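Local coordinates for protein exotoxin type A (Streptococcus pyogenes phage T12, PDB 1FNU) that acts as a secreted superantigen, the scarlet fever toxin, and as in its family probably bridges MHC class II molecules and T-cell receptors to overstimulate T cells, at residues A[119-124]-A[129-134]; A[143-148]-A[172-177]. All blocks are in the same frame, centred on the assembly; numbering follows the deposited sequence.

Contact 1: residues A[119-124]-A[129-134]; sequences VKVSID and LSFDIE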
loop_
_atom_site.group_PDB
_atom_site.type_symbol
_atom_site.label_atom_id
_atom_site.label_comp_id
_atom_site.label_asym_id
_atom_site.label_seq_id
_atom_site.Cartn_x
_atom_site.Cartn_y
_atom_site.Cartn_z
ATOM N N VAL A 119 30.037 21.909 16.896
ATOM C CA VAL A 119 30.143 20.745 16.016
ATOM C C VAL A 119 31.435 20.765 15.237
ATOM O O VAL A 119 31.668 21.676 14.470
ATOM C CB VAL A 119 28.908 20.676 15.032
ATOM C CG1 VAL A 119 29.058 19.522 14.073
ATOM C CG2 VAL A 119 27.600 20.547 15.827
ATOM N N LYS A 120 32.256 19.742 15.444
ATOM C CA LYS A 120 33.542 19.608 14.795
ATOM C C LYS A 120 33.489 18.900 13.472
ATOM O O LYS A 120 33.273 17.700 13.438
ATOM C CB LYS A 120 34.522 18.865 15.691
ATOM C CG LYS A 120 35.211 19.758 16.772
ATOM C CD LYS A 120 36.177 18.896 17.613
ATOM C CE LYS A 120 36.324 19.384 19.072
ATOM N NZ LYS A 120 36.636 18.190 19.999
ATOM N N VAL A 121 33.729 19.633 12.389
ATOM C CA VAL A 121 33.723 19.011 11.086
ATOM C C VAL A 121 35.110 18.843 10.471
ATOM O O VAL A 121 35.891 19.800 10.411
ATOM C CB VAL A 121 32.863 19.817 10.074
ATOM C CG1 VAL A 121 32.826 19.076 8.731
ATOM C CG2 VAL A 121 31.427 20.021 10.599
ATOM N N SER A 122 35.409 17.613 10.026
ATOM C CA SER A 122 36.650 17.282 9.316
ATOM C C SER A 122 36.224 16.961 7.901
ATOM O O SER A 122 35.146 16.422 7.696
ATOM C CB SER A 122 37.325 16.019 9.832
ATOM O OG SER A 122 37.728 16.188 11.163
ATOM N N ILE A 123 37.061 17.290 6.922
ATOM C CA ILE A 123 36.766 16.976 5.509
ATOM C C ILE A 123 38.075 16.467 4.964
ATOM O O ILE A 123 39.057 17.180 4.972
ATOM C CB ILE A 123 36.449 18.183 4.667
ATOM C CG1 ILE A 123 35.350 19.002 5.300
ATOM C CG2 ILE A 123 36.087 17.724 3.259
ATOM C CD1 ILE A 123 35.049 20.162 4.511
ATOM N N ASP A 124 38.060 15.256 4.448
ATOM C CA ASP A 124 39.246 14.635 3.944
ATOM C C ASP A 124 40.388 14.721 4.986
ATOM O O ASP A 124 41.540 14.996 4.634
ATOM C CB ASP A 124 39.660 15.278 2.620
ATOM C CG ASP A 124 38.603 15.083 1.512
ATOM O OD1 ASP A 124 38.067 13.964 1.373
ATOM O OD2 ASP A 124 38.329 16.075 0.797
ATOM N N LEU A 129 36.092 23.138 9.786
ATOM C CA LEU A 129 35.037 24.008 10.324
ATOM C C LEU A 129 34.306 23.534 11.547
ATOM O O LEU A 129 34.167 22.331 11.819
ATOM C CB LEU A 129 33.944 24.395 9.292
ATOM C CG LEU A 129 32.556 23.732 9.052
ATOM C CD1 LEU A 129 31.914 23.270 10.365
ATOM C CD2 LEU A 129 31.570 24.736 8.368
ATOM N N SER A 130 33.853 24.543 12.271
ATOM C CA SER A 130 33.069 24.373 13.456
ATOM C C SER A 130 31.929 25.322 13.332
ATOM O O SER A 130 32.095 26.424 12.812
ATOM C CB SER A 130 33.841 24.729 14.727
ATOM O OG SER A 130 34.758 23.716 15.031
ATOM N N PHE A 131 30.766 24.855 13.769
ATOM C CA PHE A 131 29.563 25.655 13.843
ATOM C C PHE A 131 28.855 25.133 15.101
ATOM O O PHE A 131 29.228 24.105 15.682
ATOM C CB PHE A 131 28.666 25.534 12.611
ATOM C CG PHE A 131 28.197 24.143 12.300
ATOM C CD1 PHE A 131 29.017 23.241 11.623
ATOM C CD2 PHE A 131 26.913 23.743 12.662
ATOM C CE1 PHE A 131 28.585 21.958 11.300
ATOM C CE2 PHE A 131 26.458 22.433 12.341
ATOM C CZ PHE A 131 27.284 21.554 11.667
ATOM N N ASP A 132 27.866 25.896 15.522
ATOM C CA ASP A 132 27.063 25.610 16.683
ATOM C C ASP A 132 25.639 25.153 16.297
ATOM O O ASP A 132 25.065 25.650 15.342
ATOM C CB ASP A 132 26.854 26.888 17.538
ATOM C CG ASP A 132 28.144 27.477 18.090
ATOM O OD1 ASP A 132 28.823 26.787 18.902
ATOM O OD2 ASP A 132 28.456 28.646 17.719
ATOM N N ILE A 133 25.104 24.194 17.053
ATOM C CA ILE A 133 23.693 23.821 16.913
ATOM C C ILE A 133 23.245 24.129 18.362
ATOM O O ILE A 133 24.081 24.441 19.228
ATOM C CB ILE A 133 23.441 22.332 16.515
ATOM C CG1 ILE A 133 24.051 21.379 17.524
ATOM C CG2 ILE A 133 24.057 22.054 15.174
ATOM C CD1 ILE A 133 23.566 19.956 17.359
ATOM N N GLU A 134 21.943 24.065 18.609
ATOM C CA GLU A 134 21.362 24.401 19.912
ATOM C C GLU A 134 20.166 23.549 20.174
ATOM O O GLU A 134 19.437 23.264 19.247
ATOM C CB GLU A 134 20.742 25.781 19.914
ATOM C CG GLU A 134 21.561 26.972 19.850
ATOM C CD GLU A 134 20.625 28.169 20.042
ATOM O OE1 GLU A 134 19.803 28.450 19.140
ATOM O OE2 GLU A 134 20.660 28.794 21.133
#

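Contact 2: residues A[143-148]-A[172-177]; sequences QELDYK and IKFIPK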
loop_
_atom_site.group_PDB
_atom_site.type_symbol
_atom_site.label_atom_id
_atom_site.label_comp_id
_atom_site.label_asym_id
_atom_site.label_seq_id
_atom_site.Cartn_x
_atom_site.Cartn_y
_atom_site.Cartn_z
ATOM N N GLN A 143 18.739 12.057 17.218
ATOM C CA GLN A 143 18.000 12.474 16.061
ATOM C C GLN A 143 17.879 14.008 15.965
ATOM O O GLN A 143 18.173 14.661 14.918
ATOM C CB GLN A 143 16.578 11.814 16.059
ATOM C CG GLN A 143 15.772 12.123 14.777
ATOM C CD GLN A 143 14.413 11.518 14.700
ATOM O OE1 GLN A 143 13.947 10.868 15.627
ATOM N NE2 GLN A 143 13.735 11.750 13.589
ATOM N N GLU A 144 17.417 14.619 17.031
ATOM C CA GLU A 144 17.248 16.047 16.943
ATOM C C GLU A 144 18.564 16.802 16.582
ATOM O O GLU A 144 18.605 17.746 15.758
ATOM C CB GLU A 144 16.651 16.576 18.260
ATOM C CG GLU A 144 16.836 18.043 18.467
ATOM C CD GLU A 144 16.143 18.572 19.753
ATOM O OE1 GLU A 144 15.329 17.834 20.355
ATOM O OE2 GLU A 144 16.396 19.747 20.143
ATOM N N LEU A 145 19.646 16.338 17.156
ATOM C CA LEU A 145 20.928 17.032 16.936
ATOM C C LEU A 145 21.465 16.816 15.527
ATOM O O LEU A 145 22.001 17.755 14.929
ATOM C CB LEU A 145 21.901 16.555 17.967
ATOM C CG LEU A 145 21.425 16.927 19.383
ATOM C CD1 LEU A 145 22.413 16.320 20.292
ATOM C CD2 LEU A 145 21.404 18.342 19.663
ATOM N N ASP A 146 21.278 15.606 15.018
ATOM C CA ASP A 146 21.674 15.198 13.625
ATOM C C ASP A 146 20.814 16.037 12.668
ATOM O O ASP A 146 21.324 16.662 11.743
ATOM C CB ASP A 146 21.420 13.712 13.502
ATOM C CG ASP A 146 21.897 13.122 12.203
ATOM O OD1 ASP A 146 22.882 13.640 11.617
ATOM O OD2 ASP A 146 21.312 12.092 11.783
ATOM N N TYR A 147 19.514 16.144 12.930
ATOM C CA TYR A 147 18.714 16.950 12.036
ATOM C C TYR A 147 19.335 18.313 11.955
ATOM O O TYR A 147 19.638 18.773 10.891
ATOM C CB TYR A 147 17.279 17.118 12.486
ATOM C CG TYR A 147 16.628 18.126 11.591
ATOM C CD1 TYR A 147 16.247 17.798 10.274
ATOM C CD2 TYR A 147 16.459 19.439 12.012
ATOM C CE1 TYR A 147 15.730 18.783 9.389
ATOM C CE2 TYR A 147 15.922 20.445 11.123
ATOM C CZ TYR A 147 15.570 20.117 9.820
ATOM O OH TYR A 147 15.067 21.196 8.991
ATOM N N LYS A 148 19.485 19.003 13.093
ATOM C CA LYS A 148 20.136 20.317 13.039
ATOM C C LYS A 148 21.552 20.317 12.403
ATOM O O LYS A 148 21.906 21.216 11.664
ATOM C CB LYS A 148 20.175 20.900 14.449
ATOM C CG LYS A 148 18.743 21.228 14.873
ATOM C CD LYS A 148 18.615 21.430 16.413
ATOM C CE LYS A 148 17.402 22.272 16.838
ATOM N NZ LYS A 148 17.112 22.213 18.335
ATOM N N ILE A 172 28.289 11.012 11.168
ATOM C CA ILE A 172 28.265 11.912 12.316
ATOM C C ILE A 172 28.454 10.965 13.494
ATOM O O ILE A 172 27.867 9.864 13.522
ATOM C CB ILE A 172 26.947 12.653 12.393
ATOM C CG1 ILE A 172 26.963 13.592 13.603
ATOM C CG2 ILE A 172 25.797 11.644 12.450
ATOM C CD1 ILE A 172 25.787 14.501 13.659
ATOM N N LYS A 173 29.292 11.382 14.428
ATOM C CA LYS A 173 29.638 10.554 15.576
ATOM C C LYS A 173 29.264 11.277 16.836
ATOM O O LYS A 173 29.553 12.445 17.001
ATOM C CB LYS A 173 31.143 10.252 15.589
ATOM C CG LYS A 173 31.673 9.579 16.872
ATOM C CD LYS A 173 33.204 9.334 16.829
ATOM C CE LYS A 173 33.723 8.576 18.093
ATOM N NZ LYS A 173 35.139 7.951 17.949
ATOM N N PHE A 174 28.565 10.557 17.692
ATOM C CA PHE A 174 28.107 11.089 18.951
ATOM C C PHE A 174 28.982 10.467 20.061
ATOM O O PHE A 174 29.215 9.242 20.107
ATOM C CB PHE A 174 26.626 10.776 19.115
ATOM C CG PHE A 174 25.720 11.657 18.301
ATOM C CD1 PHE A 174 25.493 12.950 18.686
ATOM C CD2 PHE A 174 25.091 11.169 17.133
ATOM C CE1 PHE A 174 24.656 13.772 17.951
ATOM C CE2 PHE A 174 24.260 11.961 16.399
ATOM C CZ PHE A 174 24.036 13.276 16.805
ATOM N N ILE A 175 29.496 11.335 20.932
ATOM C CA ILE A 175 30.355 10.894 22.026
ATOM C C ILE A 175 29.748 11.353 23.364
ATOM O O ILE A 175 29.922 12.508 23.761
ATOM C CB ILE A 175 31.753 11.471 21.857
ATOM C CG1 ILE A 175 32.194 11.339 20.387
ATOM C CG2 ILE A 175 32.759 10.640 22.737
ATOM C CD1 ILE A 175 33.275 12.252 20.093
ATOM N N PRO A 176 29.002 10.455 24.050
ATOM C CA PRO A 176 28.330 10.701 25.338
ATOM C C PRO A 176 29.359 10.549 26.467
ATOM O O PRO A 176 30.020 9.525 26.532
ATOM C CB PRO A 176 27.281 9.577 25.402
ATOM C CG PRO A 176 27.365 8.893 24.039
ATOM C CD PRO A 176 28.814 9.054 23.679
ATOM N N LYS A 177 29.480 11.530 27.356
ATOM C CA LYS A 177 30.460 11.495 28.487
ATOM C C LYS A 177 30.902 10.126 28.887
ATOM O O LYS A 177 32.078 9.782 28.870
ATOM C CB LYS A 177 29.835 12.124 29.718
ATOM C CG LYS A 177 29.650 11.173 30.926
ATOM C CD LYS A 177 28.795 11.791 32.007
ATOM C CE LYS A 177 29.414 13.008 32.521
ATOM N NZ LYS A 177 29.727 13.907 31.385
#

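Contact 1: residues A[119-124]-A[129-134]
Leu129 meets Val121 first: its backbone O accepts the N-H of Val121 at 2.8 Å, while the return bond from Leu129 N to Val121 O is weak. Their side chains run side by side in the same direction, and Leu129 CD1 presses on Val121 CG2 at 3.3 Å, a snug fit for two methyl groups. Ser130, the non-hydrogen-bonded partner of Lys120, turns to the other face of the sheet and offers its CA-H to Val119 O, 3.2 Å from Ser130 CA. Phe131 takes the N-H of Val119 on its O at 2.6 Å. With CG lodged between its own N and carbonyl carbon (chi1 58°), its ring is laid alongside Val119 and Val121: Val119 CB sits over one face as a CH-pi contact, 3.9 Å from the ring centroid, while Val121 CG2 approaches the ring edge at CE1. Ile133 ends the row, its CG2 3.9 Å from Val119 CG2 and the two side chains crossing at about a right angle. Helix 142-157 covers this apolar face, Tyr152 stacking on Phe131. The two strands form an antiparallel beta hairpin, with 126-135 outermost in the sheet of the beta-grasp domain.

Contact 2: residues A[143-148]-A[172-177]
Phe174 points its ring at the helix edge-on, so that the rim atoms CE1 and CZ, not the face, do the touching. Leu145 CB lies near the ring plane, 3.9 Å from Phe174 CE1, and the two side chains run at a slant to each other. Just beyond it the backbone N of Asp146 comes to 4.0 Å from Phe174 CZ, again at the edge, so the ring abuts the turn of helix rather than stacking on it. Phe182 of the adjacent strand meets the same ring, with planes about 30° apart.

The carboxylate of Asp146 lies against Ile172. Its CG stands anti to the backbone N (chi1 -174°), which carries OD1 onto Ile172, 3.6 Å from CG2 and 3.7 Å from CD1. Both of these Ile172 methyl groups meet OD1 from the same side, while the remaining surroundings of Ile172 include Phe184, Phe186 and Val216. The polar demand of Asp146 is met elsewhere: OD2 forms a salt bridge with Arg150 NH2 and a hydrogen bond with Tyr201 OH, and OD1 too has a hydrogen-bond partner just beyond the segment.

No hydrogen bond or salt bridge joins residues 143-148 to 172-177; helix and strand are held against each other by van der Waals contact, all four touching residues being buried. A carboxylate set against isoleucine methyls gains nothing polar from them, so its charge is probably stabilised by Arg150 and Tyr201, which would also fix the rotation that lays OD1 on Ile172.

Contact 1 lies wholly ahead of contact 2 in the chain, and their centres lie about 12 Å apart within the beta-grasp domain. They touch directly: Ile133 CD1 of contact 1 packs on Leu145 CD2 of contact 2 at 3.5 Å, and Glu134 O probably accepts a hydrogen bond from Lys148 NZ at 2.7 Å, an amine that also forms a salt bridge with Glu144. Both contacts reach one sheet. Between strands 110-123 and 169-176 runs strand 212-219, whose Ile214 touches Ile133 from one contact and both Ile172 and Phe174 from the other. Helix 142-157 therefore packs across the same sheet from the edge hairpin to strand 169-176.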